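Hydrophilic protein, virA protein (Chromobacterium violaceum, PDB 3BO6) is a phosphothreonine lyase effector of the SpvC type, which probably removes phosphate from phosphothreonine in host kinases by beta-elimination, leaving a dehydrated residue. Local coordinates at residues R127-A132 with G174-S179; A34-P38 with M51-F55. All blocks are in the same frame, centred on the assembly; numbering follows the deposited sequence.

Interaction 1: residues R127-A132 with G174-S179; sequences RVAVGA and GQYPES. With SO4 (sulfate ion), chain C.
With CG set between its backbone N and carbonyl carbon (chi1 65°) and the chain turned at chi3 (-83°), R127 carries its guanidinium to S179, whose OG has the same kind of first torsion (chi1 58°). R127 NH2 donates to S179 OG at 3.0 Å, near the guanidinium plane. Its NH1/NH2 edge grips a sulfate ion, R127 NH1 reaching O3 at 2.8 Å and NH2 reaching O1, so the hydroxyl and the anion together fix the rotation of the group. On the NE/NH2 edge, beside S179 OG, a water accepts from R127 NE and S179 N. Arginine suits this spot because its flat group offers several N-H donors in one plane, for a hydroxyl, a water and an anion.

Farther along, Q175 N gives a nearly straight bond to V130 O (2.9 Å), and the bare G131 CA lets Q175 O come to 3.3 Å in a C-H...O contact. Small A132 lets its CB rest on P177 CG at 3.8 Å. The Q175 amide lies against V130 CB and CG2.

H85, K83, R192 and R199 also hold the sulfate, completing a cationic anion-binding pocket that probably corresponds to the phosphate subsite of the phosphothreonine lyase active site.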
ATOM      1  N   ARG A 127       7.611   2.748 -14.929  1.00  5.85           N
ATOM      2  CA  ARG A 127       6.996   3.476 -13.825  1.00  7.73           C
ATOM      3  C   ARG A 127       7.067   2.724 -12.482  1.00  7.16           C
ATOM      4  O   ARG A 127       6.905   3.335 -11.427  1.00  8.35           O
ATOM      5  CB  ARG A 127       5.538   3.836 -14.168  1.00  8.44           C
ATOM      6  CG  ARG A 127       4.623   2.625 -14.318  1.00  8.69           C
ATOM      7  CD  ARG A 127       3.229   3.086 -14.726  1.00  7.67           C
ATOM      8  NE  ARG A 127       2.373   3.528 -13.613  1.00  7.16           N
ATOM      9  CZ  ARG A 127       1.709   2.694 -12.821  1.00  8.89           C
ATOM     10  NH1 ARG A 127       1.848   1.377 -12.972  1.00  8.40           N
ATOM     11  NH2 ARG A 127       0.930   3.174 -11.864  1.00  7.45           N
ATOM     12  N   VAL A 128       7.308   1.411 -12.502  1.00  5.75           N
ATOM     13  CA  VAL A 128       7.461   0.646 -11.260  1.00  7.06           C
ATOM     14  C   VAL A 128       8.932   0.298 -10.980  1.00  5.52           C
ATOM     15  O   VAL A 128       9.230  -0.463 -10.067  1.00  5.72           O
ATOM     16  CB  VAL A 128       6.578  -0.629 -11.200  1.00  4.96           C
ATOM     17  CG1 VAL A 128       5.086  -0.293 -11.368  1.00  6.64           C
ATOM     18  CG2 VAL A 128       7.029  -1.679 -12.219  1.00  6.36           C
ATOM     19  N   ALA A 129       9.837   0.932 -11.723  1.00  5.10           N
ATOM     20  CA  ALA A 129      11.266   0.815 -11.481  1.00  5.51           C
ATOM     21  C   ALA A 129      11.866   2.118 -10.958  1.00  7.57           C
ATOM     22  O   ALA A 129      12.691   2.096 -10.050  1.00  7.06           O
ATOM     23  CB  ALA A 129      11.984   0.383 -12.758  1.00  7.22           C
ATOM     24  N   VAL A 130      11.469   3.253 -11.542  1.00  7.22           N
ATOM     25  CA  VAL A 130      11.993   4.550 -11.105  1.00 10.83           C
ATOM     26  C   VAL A 130      11.266   5.070  -9.866  1.00  8.65           C
ATOM     27  O   VAL A 130      11.717   6.014  -9.206  1.00  8.87           O
ATOM     28  CB  VAL A 130      11.953   5.592 -12.241  1.00  7.80           C
ATOM     29  CG1 VAL A 130      12.834   5.128 -13.397  1.00  9.06           C
ATOM     30  CG2 VAL A 130      10.504   5.864 -12.699  1.00  9.56           C
ATOM     31  N   GLY A 131      10.138   4.443  -9.574  1.00  6.20           N
ATOM     32  CA  GLY A 131       9.380   4.675  -8.354  1.00  5.68           C
ATOM     33  C   GLY A 131       8.382   3.541  -8.253  1.00  5.27           C
ATOM     34  O   GLY A 131       8.499   2.536  -8.963  1.00  6.67           O
ATOM     35  N   ALA A 132       7.397   3.698  -7.372  1.00  5.03           N
ATOM     36  CA  ALA A 132       6.327   2.725  -7.194  1.00  3.92           C
ATOM     37  C   ALA A 132       6.836   1.285  -7.189  1.00  4.30           C
ATOM     38  O   ALA A 132       6.231   0.399  -7.801  1.00  5.52           O
ATOM     39  CB  ALA A 132       5.256   2.902  -8.278  1.00  6.17           C
ATOM     40  N   GLY A 174      11.833   8.292  -4.654  1.00  6.86           N
ATOM     41  CA  GLY A 174      11.946   8.039  -6.078  1.00  9.02           C
ATOM     42  C   GLY A 174      11.024   8.940  -6.868  1.00  9.68           C
ATOM     43  O   GLY A 174      10.558   9.970  -6.373  1.00 12.03           O
ATOM     44  N   GLN A 175      10.772   8.558  -8.115  1.00  9.96           N
ATOM     45  CA  GLN A 175       9.848   9.302  -8.963  1.00 11.48           C
ATOM     46  C   GLN A 175       8.439   8.761  -8.772  1.00  9.14           C
ATOM     47  O   GLN A 175       8.169   7.624  -9.142  1.00  9.55           O
ATOM     48  CB  GLN A 175      10.252   9.132 -10.426  1.00 14.17           C
ATOM     49  CG  GLN A 175      11.637   9.651 -10.761  1.00 22.94           C
ATOM     50  CD  GLN A 175      11.939   9.535 -12.244  1.00 35.99           C
ATOM     51  OE1 GLN A 175      11.049   9.695 -13.083  1.00 37.42           O
ATOM     52  NE2 GLN A 175      13.196   9.253 -12.575  1.00 39.52           N
ATOM     53  N   TYR A 176       7.535   9.562  -8.207  1.00 10.55           N
ATOM     54  CA  TYR A 176       6.159   9.108  -8.014  1.00  6.33           C
ATOM     55  C   TYR A 176       5.525   8.851  -9.387  1.00  7.30           C
ATOM     56  O   TYR A 176       5.771   9.600 -10.338  1.00  9.41           O
ATOM     57  CB  TYR A 176       5.262  10.178  -7.375  1.00  9.25           C
ATOM     58  CG  TYR A 176       5.599  10.790  -6.026  1.00 12.88           C
ATOM     59  CD1 TYR A 176       5.161  10.213  -4.836  1.00 20.78           C
ATOM     60  CD2 TYR A 176       6.240  12.020  -5.955  1.00 15.00           C
ATOM     61  CE1 TYR A 176       5.416  10.830  -3.595  1.00 17.52           C
ATOM     62  CE2 TYR A 176       6.501  12.639  -4.736  1.00 22.22           C
ATOM     63  CZ  TYR A 176       6.090  12.040  -3.561  1.00 17.56           C
ATOM     64  OH  TYR A 176       6.349  12.661  -2.351  1.00 17.65           O
ATOM     65  N   PRO A 177       4.650   7.842  -9.482  1.00  6.54           N
ATOM     66  CA  PRO A 177       3.979   7.583 -10.766  1.00  6.64           C
ATOM     67  C   PRO A 177       2.981   8.692 -11.075  1.00  8.49           C
ATOM     68  O   PRO A 177       2.237   9.113 -10.184  1.00  8.06           O
ATOM     69  CB  PRO A 177       3.226   6.271 -10.532  1.00  7.10           C
ATOM     70  CG  PRO A 177       3.209   6.052  -9.033  1.00 10.94           C
ATOM     71  CD  PRO A 177       4.288   6.887  -8.424  1.00  7.73           C
ATOM     72  N   GLU A 178       2.959   9.137 -12.331  1.00  7.77           N
ATOM     73  CA  GLU A 178       2.019  10.159 -12.771  1.00  7.69           C
ATOM     74  C   GLU A 178       0.572   9.759 -12.510  1.00  4.62           C
ATOM     75  O   GLU A 178      -0.284  10.615 -12.399  1.00  7.38           O
ATOM     76  CB  GLU A 178       2.197  10.427 -14.263  1.00 11.75           C
ATOM     77  CG  GLU A 178       3.344  11.358 -14.596  1.00 25.26           C
ATOM     78  CD  GLU A 178       3.171  12.737 -13.985  1.00 18.36           C
ATOM     79  OE1 GLU A 178       2.179  13.436 -14.314  1.00 26.76           O
ATOM     80  OE2 GLU A 178       4.036  13.127 -13.183  1.00 30.71           O
ATOM     81  N   SER A 179       0.298   8.456 -12.440  1.00  4.97           N
ATOM     82  CA  SER A 179      -1.075   7.993 -12.214  1.00  5.89           C
ATOM     83  C   SER A 179      -1.665   8.410 -10.868  1.00  6.38           C
ATOM     84  O   SER A 179      -2.878   8.550 -10.745  1.00  7.70           O
ATOM     85  CB  SER A 179      -1.153   6.468 -12.303  1.00  6.43           C
ATOM     86  OG  SER A 179      -0.281   5.852 -11.362  1.00  5.91           O
TER
HETATM   87  S   SO4 C   1      -0.852  -0.054 -10.623  1.00  5.93           S
HETATM   88  O1  SO4 C   1      -0.937   1.414 -10.482  1.00  6.69           O
HETATM   89  O2  SO4 C   1      -2.179  -0.610 -10.838  1.00  5.51           O
HETATM   90  O3  SO4 C   1      -0.008  -0.369 -11.762  1.00  7.59           O
HETATM   91  O4  SO4 C   1      -0.299  -0.637  -9.399  1.00  6.28           O
HETATM   92  O   HOH W   1       2.134   6.407 -13.808  1.00  7.24           O
HETATM   93  O   HOH W   2       6.885   6.105 -11.120  1.00  8.77           O

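Interaction 2: residues A34-P38 with M51-F55; sequences ALDAP and MSQGF
Q53 and S52 make the contact with the 34-38 loop: Q53 meets A34 and L35, and S52 meets P38. The amide of Q53 lies against A34, its CD 3.7 Å from A34 CB, while NE2 reaches L35 O at 2.9 Å. That bond is weak, for the N-H points well off the line to the oxygen (116°). A bend at chi2 (-75°) turns the amide back over A34, so the long, flexible glutamine offers both an apolar flank and a polar end. A34 suits the place because its methyl is small enough for the amide to settle beside it.

S52 packs on the ring of P38: its OG stands 3.3 Å from P38 CD, and its CB is 3.8 Å from P38 CG. The hydroxyl, anti to the backbone N (chi1 -177°), also meets a water 3.0 Å from S52 OG, which makes a weak hydrogen bond to D36 O. Serine's short side chain fits beside the proline ring, and its hydroxyl can still meet the water.

Behind these groups, a type I' turn from S52 to F55 closes the hairpin between strands 49-52 and 55-59, its two ends joined by paired backbone bonds between S52 and F55. G54, lacking a side chain, suits the second central position of this turn. On the loop side, A34 is tied to G102 by a backbone bond, and F105 touches A34, A37 and P38.

Small apolar patches, one weak amide bond and a water bridge thus imply a modest, hydrated surface junction between hairpin and loop.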
ATOM      1  N   ALA A  34       8.122  -7.280  12.666  1.00  8.24           N
ATOM      2  CA  ALA A  34       8.633  -8.635  12.550  1.00  7.77           C
ATOM      3  C   ALA A  34      10.155  -8.642  12.529  1.00 12.69           C
ATOM      4  O   ALA A  34      10.779  -7.954  11.718  1.00 20.44           O
ATOM      5  CB  ALA A  34       8.104  -9.273  11.269  1.00  9.21           C
ATOM      6  N   LEU A  35      10.737  -9.441  13.413  1.00 16.70           N
ATOM      7  CA  LEU A  35      12.126  -9.879  13.306  1.00 23.17           C
ATOM      8  C   LEU A  35      12.193 -11.171  12.471  1.00 14.98           C
ATOM      9  O   LEU A  35      11.229 -11.936  12.444  1.00 30.25           O
ATOM     10  CB  LEU A  35      12.681 -10.143  14.707  1.00 36.10           C
ATOM     11  CG  LEU A  35      12.007 -11.229  15.568  1.00 48.52           C
ATOM     12  CD1 LEU A  35      10.476 -11.098  15.611  1.00 47.49           C
ATOM     13  CD2 LEU A  35      12.410 -12.640  15.137  1.00 53.47           C
ATOM     14  N   ASP A  36      13.302 -11.407  11.783  1.00 33.45           N
ATOM     15  CA  ASP A  36      13.489 -12.674  11.070  1.00 35.82           C
ATOM     16  C   ASP A  36      12.757 -12.735   9.729  1.00 29.60           C
ATOM     17  O   ASP A  36      12.493 -13.816   9.201  1.00 36.77           O
ATOM     18  CB  ASP A  36      13.062 -13.861  11.944  1.00 40.86           C
ATOM     19  CG  ASP A  36      13.280 -15.196  11.257  1.00 51.99           C
ATOM     20  OD1 ASP A  36      14.359 -15.385  10.660  1.00 56.92           O
ATOM     21  OD2 ASP A  36      12.369 -16.050  11.308  1.00 54.21           O
ATOM     22  N   ALA A  37      12.436 -11.575   9.180  1.00 16.32           N
ATOM     23  CA  ALA A  37      11.786 -11.499   7.879  1.00 13.57           C
ATOM     24  C   ALA A  37      12.818 -11.804   6.794  1.00 12.86           C
ATOM     25  O   ALA A  37      14.019 -11.734   7.058  1.00 12.26           O
ATOM     26  CB  ALA A  37      11.186 -10.111   7.681  1.00 14.85           C
ATOM     27  N   PRO A  38      12.364 -12.141   5.575  1.00 11.98           N
ATOM     28  CA  PRO A  38      13.321 -12.334   4.484  1.00 10.00           C
ATOM     29  C   PRO A  38      14.031 -11.021   4.174  1.00  8.84           C
ATOM     30  O   PRO A  38      13.505  -9.945   4.513  1.00 10.01           O
ATOM     31  CB  PRO A  38      12.424 -12.718   3.289  1.00 13.96           C
ATOM     32  CG  PRO A  38      11.138 -13.139   3.878  1.00 17.62           C
ATOM     33  CD  PRO A  38      10.975 -12.365   5.140  1.00 11.84           C
ATOM     34  N   MET A  51       7.318 -19.123   2.895  1.00 12.13           N
ATOM     35  CA  MET A  51       6.534 -18.479   3.955  1.00 12.94           C
ATOM     36  C   MET A  51       7.420 -17.686   4.907  1.00 11.62           C
ATOM     37  O   MET A  51       8.545 -18.101   5.226  1.00 14.81           O
ATOM     38  CB  MET A  51       5.798 -19.521   4.809  1.00 16.97           C
ATOM     39  CG  MET A  51       4.765 -20.358   4.103  1.00 16.05           C
ATOM     40  SD  MET A  51       3.240 -19.452   3.775  1.00 20.02           S
ATOM     41  CE  MET A  51       2.859 -18.709   5.364  1.00 14.14           C
ATOM     42  N   SER A  52       6.898 -16.556   5.379  1.00 10.67           N
ATOM     43  CA  SER A  52       7.506 -15.850   6.503  1.00 10.02           C
ATOM     44  C   SER A  52       6.437 -15.073   7.254  1.00 11.23           C
ATOM     45  O   SER A  52       5.644 -14.363   6.634  1.00 10.48           O
ATOM     46  CB  SER A  52       8.606 -14.911   6.027  1.00 15.85           C
ATOM     47  OG  SER A  52       9.225 -14.281   7.145  1.00 16.90           O
ATOM     48  N   GLN A  53       6.413 -15.219   8.575  1.00 11.19           N
ATOM     49  CA  GLN A  53       5.490 -14.479   9.435  1.00  9.22           C
ATOM     50  C   GLN A  53       4.030 -14.634   9.027  1.00  7.95           C
ATOM     51  O   GLN A  53       3.233 -13.704   9.165  1.00  9.56           O
ATOM     52  CB  GLN A  53       5.873 -12.997   9.468  1.00 13.50           C
ATOM     53  CG  GLN A  53       7.283 -12.750  10.013  1.00 20.48           C
ATOM     54  CD  GLN A  53       7.355 -12.906  11.520  1.00 23.62           C
ATOM     55  OE1 GLN A  53       6.328 -13.011  12.191  1.00 25.65           O
ATOM     56  NE2 GLN A  53       8.567 -12.914  12.060  1.00 26.50           N
ATOM     57  N   GLY A  54       3.681 -15.802   8.502  1.00  9.29           N
ATOM     58  CA  GLY A  54       2.305 -16.039   8.084  1.00 10.48           C
ATOM     59  C   GLY A  54       1.927 -15.469   6.726  1.00  8.85           C
ATOM     60  O   GLY A  54       0.767 -15.572   6.314  1.00 11.21           O
ATOM     61  N   PHE A  55       2.901 -14.885   6.024  1.00  8.50           N
ATOM     62  CA  PHE A  55       2.702 -14.410   4.658  1.00  6.75           C
ATOM     63  C   PHE A  55       3.237 -15.467   3.679  1.00  7.36           C
ATOM     64  O   PHE A  55       4.369 -15.938   3.824  1.00  9.26           O
ATOM     65  CB  PHE A  55       3.444 -13.076   4.433  1.00  7.23           C
ATOM     66  CG  PHE A  55       2.761 -11.870   5.029  1.00  5.04           C
ATOM     67  CD1 PHE A  55       2.863 -11.583   6.388  1.00  6.47           C
ATOM     68  CD2 PHE A  55       2.027 -11.006   4.226  1.00  9.27           C
ATOM     69  CE1 PHE A  55       2.226 -10.458   6.921  1.00  6.38           C
ATOM     70  CE2 PHE A  55       1.410  -9.894   4.749  1.00  7.69           C
ATOM     71  CZ  PHE A  55       1.495  -9.616   6.092  1.00  6.72           C
TER
HETATM   72  O   HOH W   3      11.226 -16.411   7.572  1.00 36.94           O

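How the interactions relate
Interaction 1 is partly buried and interaction 2 lies at the surface, with no buried residue among those that touch. Their centres are 27 Å apart, their nearest atoms about 17 Å, and they share no segment. Interaction 1 joins two loops, those leading into strands 134-137 and 189-193, beside a charged pocket; interaction 2 sets the loop before helix 40-44 against the hairpin at strand 49-52, an outermost strand of the same antiparallel sheet. The chemistry follows the place: direct, well-angled bonds and a fixed cation around an anion in the first, a weak amide bond and methyl and proline packing in the second. Water links the segments in both.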